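Local atomic coordinates of Galactose/lactose metabolism regulatory protein GAL80 (PDB entry 3BTV), a protein that represses the galactose and lactose metabolic genes by binding the activator GAL4 and blocking its transcriptional activation when no inducing sugar is present. Residues I93-Q98 with E104-L109; P108-S113 with A143-Q148; K120-E125 with P403-A408. The protein carries 1 engineered substitution. All coordinates share one frame; numbering follows the deposited sequence.

Contact 1: I93-Q98 with E104-L109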
loop_
_atom_site.group_PDB
_atom_site.type_symbol
_atom_site.label_atom_id
_atom_site.label_comp_id
_atom_site.label_asym_id
_atom_site.label_seq_id
_atom_site.Cartn_x
_atom_site.Cartn_y
_atom_site.Cartn_z
ATOM N N ILE B 93 28.618 -3.808 28.407
ATOM C CA ILE B 93 28.933 -2.542 27.754
ATOM C C ILE B 93 27.746 -2.082 26.919
ATOM O O ILE B 93 27.172 -2.861 26.158
ATOM C CB ILE B 93 30.202 -2.644 26.883
ATOM C CG1 ILE B 93 31.442 -2.779 27.776
ATOM C CG2 ILE B 93 30.334 -1.429 25.986
ATOM C CD1 ILE B 93 32.719 -3.093 27.020
ATOM N N VAL B 94 27.368 -0.819 27.092
ATOM C CA VAL B 94 26.289 -0.228 26.313
ATOM C C VAL B 94 26.845 0.883 25.435
ATOM O O VAL B 94 27.515 1.787 25.924
ATOM C CB VAL B 94 25.195 0.365 27.218
ATOM C CG1 VAL B 94 24.028 0.851 26.374
ATOM C CG2 VAL B 94 24.726 -0.669 28.219
ATOM N N ILE B 95 26.587 0.802 24.137
ATOM C CA ILE B 95 26.987 1.862 23.219
ATOM C C ILE B 95 25.753 2.650 22.787
ATOM O O ILE B 95 24.894 2.134 22.066
ATOM C CB ILE B 95 27.698 1.310 21.976
ATOM C CG1 ILE B 95 29.156 0.986 22.291
ATOM C CG2 ILE B 95 27.669 2.323 20.854
ATOM C CD1 ILE B 95 29.342 -0.288 23.052
ATOM N N ALA B 96 25.655 3.896 23.247
ATOM C CA ALA B 96 24.527 4.753 22.885
ATOM C C ALA B 96 25.020 6.061 22.270
ATOM O O ALA B 96 24.766 7.151 22.785
ATOM C CB ALA B 96 23.636 5.013 24.090
ATOM N N ILE B 97 25.743 5.926 21.165
ATOM C CA ILE B 97 26.271 7.061 20.427
ATOM C C ILE B 97 25.682 7.018 19.027
ATOM O O ILE B 97 25.013 6.051 18.669
ATOM C CB ILE B 97 27.796 6.976 20.309
ATOM C CG1 ILE B 97 28.198 5.630 19.704
ATOM C CG2 ILE B 97 28.452 7.158 21.670
ATOM C CD1 ILE B 97 29.685 5.488 19.464
ATOM N N GLN B 98 25.939 8.050 18.230
ATOM C CA GLN B 98 25.386 8.108 16.880
ATOM C C GLN B 98 25.855 6.913 16.049
ATOM O O GLN B 98 27.008 6.488 16.149
ATOM C CB GLN B 98 25.790 9.412 16.198
ATOM C CG GLN B 98 27.286 9.603 16.105
ATOM C CD GLN B 98 27.659 10.792 15.248
ATOM O OE1 GLN B 98 28.821 10.962 14.874
ATOM N NE2 GLN B 98 26.671 11.623 14.927
ATOM N N GLU B 104 33.672 2.791 14.297
ATOM C CA GLU B 104 34.973 3.302 14.748
ATOM C C GLU B 104 35.188 3.078 16.239
ATOM O O GLU B 104 36.315 2.927 16.684
ATOM C CB GLU B 104 35.140 4.789 14.412
ATOM C CG GLU B 104 34.450 5.735 15.388
ATOM C CD GLU B 104 34.385 7.166 14.877
ATOM O OE1 GLU B 104 34.188 7.354 13.656
ATOM O OE2 GLU B 104 34.525 8.098 15.701
ATOM N N VAL B 105 34.104 3.044 17.005
ATOM C CA VAL B 105 34.211 2.833 18.444
ATOM C C VAL B 105 34.183 1.353 18.822
ATOM O O VAL B 105 35.028 0.883 19.578
ATOM C CB VAL B 105 33.081 3.538 19.206
ATOM C CG1 VAL B 105 33.183 3.210 20.686
ATOM C CG2 VAL B 105 33.156 5.042 18.986
ATOM N N VAL B 106 33.206 0.620 18.295
ATOM C CA VAL B 106 32.995 -0.767 18.706
ATOM C C VAL B 106 34.139 -1.709 18.318
ATOM O O VAL B 106 34.498 -2.596 19.090
ATOM C CB VAL B 106 31.651 -1.312 18.181
ATOM C CG1 VAL B 106 31.504 -2.791 18.501
ATOM C CG2 VAL B 106 30.490 -0.520 18.787
ATOM N N MET B 107 34.718 -1.514 17.137
ATOM C CA MET B 107 35.795 -2.401 16.680
ATOM C C MET B 107 36.995 -2.427 17.627
ATOM O O MET B 107 37.377 -3.499 18.103
ATOM C CB MET B 107 36.216 -2.099 15.234
ATOM C CG MET B 107 35.112 -2.339 14.212
ATOM S SD MET B 107 34.307 -3.956 14.339
ATOM C CE MET B 107 35.435 -4.993 13.417
ATOM N N PRO B 108 37.584 -1.249 17.914
ATOM C CA PRO B 108 38.709 -1.167 18.853
ATOM C C PRO B 108 38.278 -1.584 20.252
ATOM O O PRO B 108 39.023 -2.253 20.963
ATOM C CB PRO B 108 39.067 0.325 18.845
ATOM C CG PRO B 108 38.485 0.863 17.569
ATOM C CD PRO B 108 37.245 0.066 17.340
ATOM N N LEU B 109 37.074 -1.178 20.639
ATOM C CA LEU B 109 36.532 -1.523 21.949
ATOM C C LEU B 109 36.498 -3.040 22.144
ATOM O O LEU B 109 36.934 -3.554 23.169
ATOM C CB LEU B 109 35.123 -0.930 22.106
ATOM C CG LEU B 109 34.440 -1.020 23.477
ATOM C CD1 LEU B 109 33.420 0.097 23.639
ATOM C CD2 LEU B 109 33.778 -2.379 23.677
#
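Leu-109 N donates to Val-105 O at 3.1 Å, a helical bond that joins the two helix residues pointing at the strand 93-95 and the loop after it. No hydrogen bond passes between the two segments, and what holds them is a row of branched aliphatic side chains. At one end of the row Ile-93 and Leu-109 slide past each other in opposite senses, bringing Ile-93 CD1 to 3.6 Å from Leu-109 CD2. The other branch, Leu-109 CD1, meets Ile-95 CD1 tip to tip at 4.1 Å, so Leu-109 spans Ile-93 and Ile-95, the two strand residues that face the helix. Further along, Val-106 touches by one branch, and Ile-95 CG1 passes obliquely over its CG2, 4.0 Å away. The closest packing comes in the loop, where Ile-97 CD1 reaches Val-105 CG2 at 3.5 Å. Here CG1 of Ile-97 is lodged between the backbone N and the carbonyl carbon (chi1 54°), and the extended chain beyond it carries CD1 straight to the valine. Strand and helix run nearly antiparallel, at 160°, as expected for the first half of a beta-alpha-beta unit in a Rossmann fold. The strand is bonded on its two edges to strands 21-26 and 121-125, Ile-93 and Ile-95 also touch Leu-122, and Val-106 leans on Ile-138 of helix 132-143.

Contact 2: P108-S113 with A143-Q148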
loop_
_atom_site.group_PDB
_atom_site.type_symbol
_atom_site.label_atom_id
_atom_site.label_comp_id
_atom_site.label_asym_id
_atom_site.label_seq_id
_atom_site.Cartn_x
_atom_site.Cartn_y
_atom_site.Cartn_z
ATOM N N PRO B 108 37.584 -1.249 17.914
ATOM C CA PRO B 108 38.709 -1.167 18.853
ATOM C C PRO B 108 38.278 -1.584 20.252
ATOM O O PRO B 108 39.023 -2.253 20.963
ATOM C CB PRO B 108 39.067 0.325 18.845
ATOM C CG PRO B 108 38.485 0.863 17.569
ATOM C CD PRO B 108 37.245 0.066 17.340
ATOM N N LEU B 109 37.074 -1.178 20.639
ATOM C CA LEU B 109 36.532 -1.523 21.949
ATOM C C LEU B 109 36.498 -3.040 22.144
ATOM O O LEU B 109 36.934 -3.554 23.169
ATOM C CB LEU B 109 35.123 -0.930 22.106
ATOM C CG LEU B 109 34.440 -1.020 23.477
ATOM C CD1 LEU B 109 33.420 0.097 23.639
ATOM C CD2 LEU B 109 33.778 -2.379 23.677
ATOM N N LEU B 110 35.967 -3.752 21.155
ATOM C CA LEU B 110 35.903 -5.206 21.232
ATOM C C LEU B 110 37.302 -5.796 21.354
ATOM O O LEU B 110 37.504 -6.807 22.027
ATOM C CB LEU B 110 35.202 -5.783 20.006
ATOM C CG LEU B 110 33.681 -5.857 20.081
ATOM C CD1 LEU B 110 33.110 -6.211 18.729
ATOM C CD2 LEU B 110 33.251 -6.871 21.141
ATOM N N GLU B 111 38.269 -5.158 20.706
ATOM C CA GLU B 111 39.644 -5.639 20.768
ATOM C C GLU B 111 40.240 -5.451 22.159
ATOM O O GLU B 111 40.798 -6.391 22.724
ATOM C CB GLU B 111 40.512 -4.971 19.702
ATOM C CG GLU B 111 41.876 -5.623 19.527
ATOM C CD GLU B 111 41.783 -7.048 19.004
ATOM O OE1 GLU B 111 40.658 -7.496 18.695
ATOM O OE2 GLU B 111 42.834 -7.720 18.900
ATOM N N PHE B 112 40.125 -4.242 22.710
ATOM C CA PHE B 112 40.617 -3.975 24.062
ATOM C C PHE B 112 39.814 -4.797 25.068
ATOM O O PHE B 112 40.302 -5.143 26.142
ATOM C CB PHE B 112 40.494 -2.488 24.411
ATOM C CG PHE B 112 41.295 -1.577 23.521
ATOM C CD1 PHE B 112 40.661 -0.644 22.712
ATOM C CD2 PHE B 112 42.682 -1.644 23.502
ATOM C CE1 PHE B 112 41.394 0.201 21.895
ATOM C CE2 PHE B 112 43.421 -0.805 22.688
ATOM C CZ PHE B 112 42.778 0.120 21.885
ATOM N N SER B 113 38.570 -5.090 24.699
ATOM C CA SER B 113 37.662 -5.873 25.530
ATOM C C SER B 113 38.292 -7.173 26.013
ATOM O O SER B 113 37.870 -7.744 27.021
ATOM C CB SER B 113 36.396 -6.201 24.737
ATOM O OG SER B 113 35.784 -7.381 25.227
ATOM N N ALA B 143 31.037 -11.801 17.604
ATOM C CA ALA B 143 30.935 -13.251 17.687
ATOM C C ALA B 143 32.278 -13.880 18.050
ATOM O O ALA B 143 32.355 -14.706 18.960
ATOM C CB ALA B 143 30.395 -13.821 16.377
ATOM N N GLU B 144 33.341 -13.480 17.359
ATOM C CA GLU B 144 34.671 -13.997 17.676
ATOM C C GLU B 144 35.181 -13.427 18.998
ATOM O O GLU B 144 36.333 -13.631 19.374
ATOM C CB GLU B 144 35.667 -13.728 16.540
ATOM C CG GLU B 144 35.882 -12.260 16.207
ATOM C CD GLU B 144 36.802 -12.064 15.013
ATOM O OE1 GLU B 144 37.933 -12.588 15.043
ATOM O OE2 GLU B 144 36.397 -11.383 14.047
ATOM N N ARG B 145 34.311 -12.708 19.696
ATOM C CA ARG B 145 34.636 -12.187 21.018
ATOM C C ARG B 145 33.953 -13.030 22.089
ATOM O O ARG B 145 34.376 -13.050 23.242
ATOM C CB ARG B 145 34.213 -10.719 21.148
ATOM C CG ARG B 145 34.482 -10.116 22.523
ATOM C CD ARG B 145 35.930 -10.338 22.948
ATOM N NE ARG B 145 36.166 -9.902 24.323
ATOM C CZ ARG B 145 35.986 -10.664 25.398
ATOM N NH1 ARG B 145 35.558 -11.911 25.266
ATOM N NH2 ARG B 145 36.236 -10.177 26.608
ATOM N N GLY B 146 32.883 -13.717 21.702
ATOM C CA GLY B 146 32.217 -14.650 22.593
ATOM C C GLY B 146 31.126 -14.070 23.475
ATOM O O GLY B 146 30.381 -14.819 24.107
ATOM N N VAL B 147 31.022 -12.743 23.528
ATOM C CA VAL B 147 30.033 -12.088 24.386
ATOM C C VAL B 147 28.624 -12.246 23.844
ATOM O O VAL B 147 28.419 -12.373 22.634
ATOM C CB VAL B 147 30.321 -10.583 24.554
ATOM C CG1 VAL B 147 31.624 -10.374 25.340
ATOM C CG2 VAL B 147 30.402 -9.906 23.190
ATOM N N GLN B 148 27.648 -12.252 24.744
ATOM C CA GLN B 148 26.258 -12.211 24.324
ATOM C C GLN B 148 25.941 -10.789 23.902
ATOM O O GLN B 148 26.306 -9.833 24.595
ATOM C CB GLN B 148 25.323 -12.633 25.452
ATOM C CG GLN B 148 23.858 -12.433 25.118
ATOM C CD GLN B 148 23.365 -13.400 24.066
ATOM O OE1 GLN B 148 22.991 -13.005 22.957
ATOM N NE2 GLN B 148 23.365 -14.681 24.406
#
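Ser-113 OG and Leu-110 O lie at the edge of the Arg-145 guanidinium, close to its plane, while Val-147 CG1 sits over one face, 4.2 Å above that plane and offset toward the rim. The grip on Ser-113 is side-on and uses two nitrogens for two oxygens. Arg-145 NE donates to Ser-113 OG at 2.7 Å, a short but bent bond (136°) with OG tilted from the guanidinium plane, and NH2 donates to Ser-113 O at 3.0 Å and straighter (158°). The carbonyl oxygen is nearly in the guanidinium plane, although the donor approaches it from well above the carbonyl plane. NH2 also makes a weak bond to OG. With two bonds to one residue, rotation of the guanidinium is largely fixed. In this Rossmann fold, Arg-145 thus ties the turn after helix 132-143 to the last part of helix 102-112, where its positive charge probably interacts favourably with the carbonyl end of the helix. The arginine chain bends at chi2 (52°), and Leu-110 CD2 packs against its aliphatic part, 3.7 Å from Arg-145 CG. Ala-143 to Gly-146 form a type I turn closed by Gly-146 N and Ala-143 O at 3.0 Å, and Gly-146 continues with a positive phi. Gln-391 NE2 bonds to Gly-146 O, and Leu-119 touches both Ser-113 and Val-147.

Contact 3: K120-E125 with P403-A408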
loop_
_atom_site.group_PDB
_atom_site.type_symbol
_atom_site.label_atom_id
_atom_site.label_comp_id
_atom_site.label_asym_id
_atom_site.label_seq_id
_atom_site.Cartn_x
_atom_site.Cartn_y
_atom_site.Cartn_z
ATOM N N LYS B 120 30.402 -9.902 29.655
ATOM C CA LYS B 120 29.425 -10.911 29.270
ATOM C C LYS B 120 28.461 -10.382 28.216
ATOM O O LYS B 120 27.882 -11.152 27.451
ATOM C CB LYS B 120 28.628 -11.368 30.494
ATOM C CG LYS B 120 29.473 -11.956 31.609
ATOM C CD LYS B 120 30.102 -13.276 31.196
ATOM C CE LYS B 120 30.969 -13.852 32.310
ATOM N NZ LYS B 120 32.190 -13.037 32.561
ATOM N N TYR B 121 28.290 -9.065 28.180
ATOM C CA TYR B 121 27.258 -8.477 27.343
ATOM C C TYR B 121 27.697 -7.254 26.566
ATOM O O TYR B 121 28.404 -6.391 27.088
ATOM C CB TYR B 121 26.045 -8.107 28.194
ATOM C CG TYR B 121 25.446 -9.269 28.946
ATOM C CD1 TYR B 121 25.652 -9.418 30.313
ATOM C CD2 TYR B 121 24.678 -10.221 28.291
ATOM C CE1 TYR B 121 25.102 -10.482 31.007
ATOM C CE2 TYR B 121 24.126 -11.289 28.974
ATOM C CZ TYR B 121 24.342 -11.416 30.330
ATOM O OH TYR B 121 23.792 -12.480 31.006
ATOM N N LEU B 122 27.251 -7.183 25.317
ATOM C CA LEU B 122 27.416 -5.981 24.512
ATOM C C LEU B 122 26.063 -5.514 23.996
ATOM O O LEU B 122 25.366 -6.244 23.285
ATOM C CB LEU B 122 28.372 -6.213 23.344
ATOM C CG LEU B 122 28.485 -5.010 22.402
ATOM C CD1 LEU B 122 29.081 -3.806 23.144
ATOM C CD2 LEU B 122 29.319 -5.361 21.172
ATOM N N PHE B 123 25.699 -4.293 24.357
ATOM C CA PHE B 123 24.388 -3.743 24.041
ATOM C C PHE B 123 24.580 -2.573 23.081
ATOM O O PHE B 123 25.234 -1.586 23.427
ATOM C CB PHE B 123 23.743 -3.258 25.341
ATOM C CG PHE B 123 22.293 -2.870 25.212
ATOM C CD1 PHE B 123 21.539 -2.613 26.349
ATOM C CD2 PHE B 123 21.688 -2.759 23.978
ATOM C CE1 PHE B 123 20.205 -2.255 26.252
ATOM C CE2 PHE B 123 20.349 -2.405 23.874
ATOM C CZ PHE B 123 19.610 -2.149 25.009
ATOM N N VAL B 124 24.023 -2.687 21.874
ATOM C CA VAL B 124 24.144 -1.628 20.868
ATOM C C VAL B 124 22.778 -1.179 20.396
ATOM O O VAL B 124 21.860 -1.986 20.287
ATOM C CB VAL B 124 24.995 -2.080 19.647
ATOM C CG1 VAL B 124 25.179 -0.934 18.654
ATOM C CG2 VAL B 124 26.366 -2.595 20.110
ATOM N N GLU B 125 22.638 0.108 20.107
ATOM C CA GLU B 125 21.381 0.613 19.570
ATOM C C GLU B 125 21.249 0.371 18.079
ATOM O O GLU B 125 22.246 0.234 17.375
ATOM C CB GLU B 125 21.232 2.097 19.877
ATOM C CG GLU B 125 20.946 2.347 21.338
ATOM C CD GLU B 125 20.546 3.771 21.602
ATOM O OE1 GLU B 125 21.258 4.675 21.109
ATOM O OE2 GLU B 125 19.522 3.984 22.292
ATOM N N PRO B 403 16.383 -9.421 21.419
ATOM C CA PRO B 403 17.034 -9.467 20.109
ATOM C C PRO B 403 18.521 -9.193 20.255
ATOM O O PRO B 403 18.935 -8.414 21.114
ATOM C CB PRO B 403 16.378 -8.313 19.335
ATOM C CG PRO B 403 15.553 -7.559 20.318
ATOM C CD PRO B 403 15.743 -8.120 21.673
ATOM N N THR B 404 19.308 -9.825 19.396
ATOM C CA THR B 404 20.751 -9.750 19.469
ATOM C C THR B 404 21.291 -9.098 18.211
ATOM O O THR B 404 20.537 -8.730 17.314
ATOM C CB THR B 404 21.347 -11.160 19.538
ATOM O OG1 THR B 404 21.186 -11.798 18.262
ATOM C CG2 THR B 404 20.630 -11.979 20.589
ATOM N N LEU B 405 22.611 -8.985 18.133
ATOM C CA LEU B 405 23.250 -8.459 16.934
ATOM C C LEU B 405 22.962 -9.312 15.686
ATOM O O LEU B 405 23.043 -8.820 14.560
ATOM C CB LEU B 405 24.756 -8.301 17.160
ATOM C CG LEU B 405 25.237 -6.889 17.521
ATOM C CD1 LEU B 405 24.241 -6.135 18.407
ATOM C CD2 LEU B 405 26.612 -6.944 18.168
ATOM N N MET B 406 22.619 -10.584 15.878
ATOM C CA MET B 406 22.230 -11.402 14.737
ATOM C C MET B 406 20.872 -10.960 14.188
ATOM O O MET B 406 20.658 -10.917 12.978
ATOM C CB MET B 406 22.173 -12.879 15.105
ATOM C CG MET B 406 21.663 -13.732 13.954
ATOM S SD MET B 406 22.674 -13.494 12.473
ATOM C CE MET B 406 24.121 -14.421 12.880
ATOM N N ASP B 407 19.946 -10.651 15.085
ATOM C CA ASP B 407 18.665 -10.093 14.671
ATOM C C ASP B 407 18.904 -8.769 13.950
ATOM O O ASP B 407 18.274 -8.478 12.941
ATOM C CB ASP B 407 17.744 -9.910 15.877
ATOM C CG ASP B 407 17.355 -11.236 16.519
ATOM O OD1 ASP B 407 16.667 -12.042 15.860
ATOM O OD2 ASP B 407 17.741 -11.476 17.686
ATOM N N ALA B 408 19.828 -7.967 14.467
ATOM C CA ALA B 408 20.210 -6.721 13.803
ATOM C C ALA B 408 20.756 -6.993 12.404
ATOM O O ALA B 408 20.386 -6.328 11.442
ATOM C CB ALA B 408 21.257 -5.964 14.632
#
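Leu-405 meets strand 121-125 with its two methyls, one toward Leu-122 and one toward Val-124: CD2 stands 4.3 Å from Leu-122 CD2, and CD1 is equally far, 4.3 Å, from Val-124 CB. This meeting is loose and small, purely apolar, though all three residues are buried. The chi1 of Leu-405, -98°, lies away from a staggered position, and on helix 132-143 the leucine also touches Tyr-139 and Ala-142. The backbone around it, at the start of the helix, is far more tightly fastened. Thr-404 N donates to Asp-407 OD2 at 2.8 Å in a nearly straight bond (164°) that uses the anti lone pair of the oxygen, and Met-406 N donates to Thr-404 OG1 at 3.0 Å, the capping bond. Thr-404 OG1 in turn donates to Val-393 O, while Asp-407 takes bonds from Gln-395 N and Gly-396 N and may thereby be stabilised as an anion. Leu-405 N itself is bonded to Thr-149 OG1, on the neighbouring strand 148-152. Thr-404 as N-cap and Asp-407 thus form a capping box at the start of helix 405-424, which sets that late helix against the parallel sheet of the Rossmann fold.

Overall arrangement
Reading from the N terminus, contact 1 closes the short loop between strand 92-95 and helix 102-112. Contact 2 begins on the same helix, sharing Pro-108 and Leu-109 with contact 1, and closes a longer loop that takes in strand 121-125 and helix 132-143. Contact 3 opens inside that loop and closes only at 403-408, so contacts 2 and 3 cross, whereas contacts 1 and 3 lie in series. Their strands are nonetheless neighbours in one parallel sheet: Phe-123 pairs with Ile-93 and Ile-95, and Gln-148 pairs with Lys-120 and Leu-122. Contacts 1 and 3 lay helices 102-112 and 405-424 on that sheet, and contact 2 ties the turn after helix 132-143 to the end of helix 102-112.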